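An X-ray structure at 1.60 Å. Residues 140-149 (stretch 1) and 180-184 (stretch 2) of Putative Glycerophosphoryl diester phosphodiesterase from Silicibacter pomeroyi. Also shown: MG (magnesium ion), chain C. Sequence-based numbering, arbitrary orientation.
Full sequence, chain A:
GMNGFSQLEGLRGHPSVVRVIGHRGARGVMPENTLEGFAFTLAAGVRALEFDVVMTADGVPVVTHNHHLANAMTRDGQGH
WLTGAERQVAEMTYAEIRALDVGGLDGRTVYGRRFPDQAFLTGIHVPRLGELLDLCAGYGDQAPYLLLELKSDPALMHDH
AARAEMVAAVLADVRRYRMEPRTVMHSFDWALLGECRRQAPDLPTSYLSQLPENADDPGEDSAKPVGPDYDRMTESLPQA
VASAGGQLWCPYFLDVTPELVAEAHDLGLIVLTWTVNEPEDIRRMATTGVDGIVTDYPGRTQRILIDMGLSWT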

# COMPACT_ATOMS: atom_id res chain seq x y z
N GLY A 140 6.24 -14.81 -13.73
CA GLY A 140 6.56 -15.15 -15.12
C GLY A 140 7.10 -13.98 -15.92
O GLY A 140 8.07 -13.32 -15.52
N ASP A 141 6.44 -13.69 -17.04
CA ASP A 141 6.85 -12.58 -17.87
C ASP A 141 6.67 -11.26 -17.16
O ASP A 141 7.29 -10.29 -17.54
CB ASP A 141 6.08 -12.55 -19.18
CG ASP A 141 6.54 -13.61 -20.16
OD1 ASP A 141 7.60 -14.25 -19.94
OD2 ASP A 141 5.84 -13.79 -21.17
N GLN A 142 5.83 -11.23 -16.12
CA GLN A 142 5.66 -10.01 -15.33
C GLN A 142 6.63 -9.95 -14.13
O GLN A 142 6.44 -9.11 -13.23
CB GLN A 142 4.20 -9.89 -14.87
CG GLN A 142 3.19 -10.06 -16.03
CD GLN A 142 3.51 -9.14 -17.20
OE1 GLN A 142 3.76 -7.94 -16.99
NE2 GLN A 142 3.49 -9.69 -18.44
N ALA A 143 7.62 -10.85 -14.07
CA ALA A 143 8.63 -10.78 -12.98
C ALA A 143 9.33 -9.44 -13.04
O ALA A 143 9.63 -8.94 -14.10
CB ALA A 143 9.65 -11.90 -13.07
N PRO A 144 9.58 -8.82 -11.88
CA PRO A 144 10.26 -7.54 -11.89
C PRO A 144 11.75 -7.60 -12.15
O PRO A 144 12.38 -8.66 -12.00
CB PRO A 144 10.06 -7.04 -10.47
CG PRO A 144 9.89 -8.26 -9.68
CD PRO A 144 9.23 -9.27 -10.52
N TYR A 145 12.31 -6.45 -12.50
CA TYR A 145 13.74 -6.30 -12.58
C TYR A 145 14.18 -6.17 -11.13
O TYR A 145 13.47 -5.58 -10.29
CB TYR A 145 14.09 -5.06 -13.43
CG TYR A 145 13.76 -5.35 -14.86
CD1 TYR A 145 12.47 -5.18 -15.35
CD2 TYR A 145 14.71 -5.88 -15.68
CE1 TYR A 145 12.16 -5.56 -16.67
CE2 TYR A 145 14.41 -6.21 -16.99
CZ TYR A 145 13.14 -6.04 -17.46
OH TYR A 145 12.91 -6.41 -18.77
N LEU A 146 15.36 -6.70 -10.82
CA LEU A 146 15.87 -6.72 -9.45
C LEU A 146 17.22 -6.01 -9.32
O LEU A 146 18.20 -6.34 -10.01
CB LEU A 146 16.06 -8.17 -9.02
CG LEU A 146 14.88 -9.14 -9.17
CD1 LEU A 146 15.33 -10.53 -8.73
CD2 LEU A 146 13.68 -8.73 -8.39
N LEU A 147 17.27 -5.02 -8.44
CA LEU A 147 18.47 -4.31 -8.10
C LEU A 147 18.83 -4.93 -6.73
O LEU A 147 18.31 -4.55 -5.68
CB LEU A 147 18.13 -2.83 -8.02
CG LEU A 147 19.19 -1.80 -8.10
CD1 LEU A 147 20.08 -1.95 -9.41
CD2 LEU A 147 18.56 -0.43 -8.02
N LEU A 148 19.70 -5.93 -6.79
CA LEU A 148 20.06 -6.75 -5.63
C LEU A 148 21.28 -6.16 -4.97
O LEU A 148 22.42 -6.23 -5.47
CB LEU A 148 20.25 -8.19 -6.11
CG LEU A 148 20.46 -9.27 -5.08
CD1 LEU A 148 20.26 -10.61 -5.78
CD2 LEU A 148 21.82 -9.19 -4.33
N GLU A 149 21.04 -5.50 -3.84
CA GLU A 149 22.13 -4.81 -3.11
C GLU A 149 22.85 -5.83 -2.22
O GLU A 149 22.28 -6.32 -1.22
CB GLU A 149 21.65 -3.62 -2.29
CG GLU A 149 22.84 -2.80 -1.79
CD GLU A 149 22.54 -1.64 -0.88
OE1 GLU A 149 21.44 -1.10 -0.88
OE2 GLU A 149 23.53 -1.22 -0.17
N GLU A 180 18.50 -14.85 -13.64
CA GLU A 180 19.56 -14.11 -14.31
C GLU A 180 19.02 -13.01 -15.25
O GLU A 180 19.56 -11.92 -15.25
CB GLU A 180 20.52 -15.01 -15.09
CG GLU A 180 21.19 -16.09 -14.26
CD GLU A 180 20.44 -17.42 -14.30
OE1 GLU A 180 19.19 -17.44 -14.38
OE2 GLU A 180 21.14 -18.45 -14.32
N PRO A 181 17.94 -13.26 -16.02
CA PRO A 181 17.50 -12.20 -16.95
C PRO A 181 16.93 -10.94 -16.34
O PRO A 181 16.66 -9.95 -17.07
CB PRO A 181 16.38 -12.89 -17.76
CG PRO A 181 16.66 -14.34 -17.66
CD PRO A 181 17.21 -14.51 -16.25
N ARG A 182 16.70 -10.97 -15.03
CA ARG A 182 16.17 -9.82 -14.32
C ARG A 182 17.08 -9.25 -13.25
O ARG A 182 16.76 -8.19 -12.67
CB ARG A 182 14.89 -10.25 -13.60
CG ARG A 182 13.70 -10.56 -14.52
CD ARG A 182 13.20 -9.30 -15.14
NE ARG A 182 11.94 -9.56 -15.79
CZ ARG A 182 11.82 -9.98 -17.03
NH1 ARG A 182 12.90 -10.17 -17.77
NH2 ARG A 182 10.62 -10.21 -17.55
N THR A 183 18.23 -9.85 -13.00
CA THR A 183 19.06 -9.45 -11.87
C THR A 183 20.28 -8.58 -12.20
O THR A 183 21.05 -8.86 -13.10
CB THR A 183 19.57 -10.71 -11.15
OG1 THR A 183 18.45 -11.51 -10.74
CG2 THR A 183 20.45 -10.33 -9.94
N VAL A 184 20.42 -7.54 -11.37
CA VAL A 184 21.53 -6.63 -11.41
C VAL A 184 22.23 -6.67 -10.08
O VAL A 184 21.60 -6.52 -9.04
CB VAL A 184 21.06 -5.19 -11.70
CG1 VAL A 184 22.25 -4.22 -11.73
CG2 VAL A 184 20.28 -5.13 -12.99
MG MG C . 19.59 -0.95 -0.24
O HOH W 1 20.23 -0.13 1.62
O HOH W 2 17.64 -0.98 0.48

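The two stretches meet as neighbouring parallel strands. Residues 145-149 and 183-184 lie in two strands, both of which continue later in the chain, and the end-to-end directions of the touching parts lie 23° apart. Leu146 pairs with Thr183 and Leu147 with Val184, at CA–CA distances of 4.8 and 5.1 Å. As is usual in parallel pairing, the hydrogen bonds slant between the chains. Leu146 N donates to Arg182 O (2.8 Å), Val184 N donates to Leu146 O (2.9 Å), and Leu148 N donates to Val184 O (3.0 Å). Leu146 thus uses both its amide and its carbonyl, binding the residues before and after its partner Thr183, while Val184 does the same between Leu146 and Leu148. Beside this ladder, Tyr145 CA lies 3.6 Å from Arg182 O in a CA-H...O contact, so the carbonyl that receives the first amide also meets a polarised C-H.

Ahead of the strand, the first stretch makes a turn. Gly140 is the first residue to leave a preceding helix and has a positive phi of 61°, a conformation that favours glycine; its O accepts a hydrogen bond from Ala143 N at 2.9 Å. The carbonyls that follow are met by the side chain of Arg182, the residue with the largest area covered across the contact, 151 Å² of its surface. Its NE donates to Ala143 O at 2.9 Å and 171°, almost straight, whereas the bond from NH2 to Asp141 O, at 3.3 Å and 132°, is weak. Both acceptors lie at the edge of the guanidinium, near its plane, where the N-H groups point. Since both acceptors are backbone carbonyls, these bonds do not depend on the side chains of Asp141 and Ala143. The CA-to-CB bond of Asp141 points away, and its carboxylate takes no part in the contact; that of the small, buried Ala143 points toward the second stretch. Pro144 O is buried by the contact but finds no hydrogen-bonding partner.

Tyr145 supplies the flat surface for the same arginine. Its CB points sideways, but the ring comes nearer, and Arg182 CD sits over one face, 3.8 Å from the ring centroid. The guanidinium continues across the ring, its plane tilted by only 16°, with CZ 4.7 Å from the centroid and off-centre. An aromatic ring suits both the methylene and the cation, and stacking leaves the guanidinium edge free for the carbonyls.

Farther along, the side chains are buried. Leu147 and Val184 share one face of the sheet, where Leu147 CD1 packs 3.9 Å from Val184 CG1; the branched valine suits an extended backbone, and leucine is long enough to reach it. On the other face, Leu146 CD1 lies 3.8 Å from Thr183 OG1. Threonine suits this buried site because its hydroxyl hydrogen-bonds elsewhere in the structure while its methyl stays apolar: Leu148, whose CA-to-CB bond points toward the second stretch, brings CD1 to 4.2 Å from Thr183 CG2. The CA-to-CB bond of Glu149 points away from the second stretch, and its OE1 binds the magnesium ion MG at 2.0 Å. Summed over both stretches, the contact buries 502 Å².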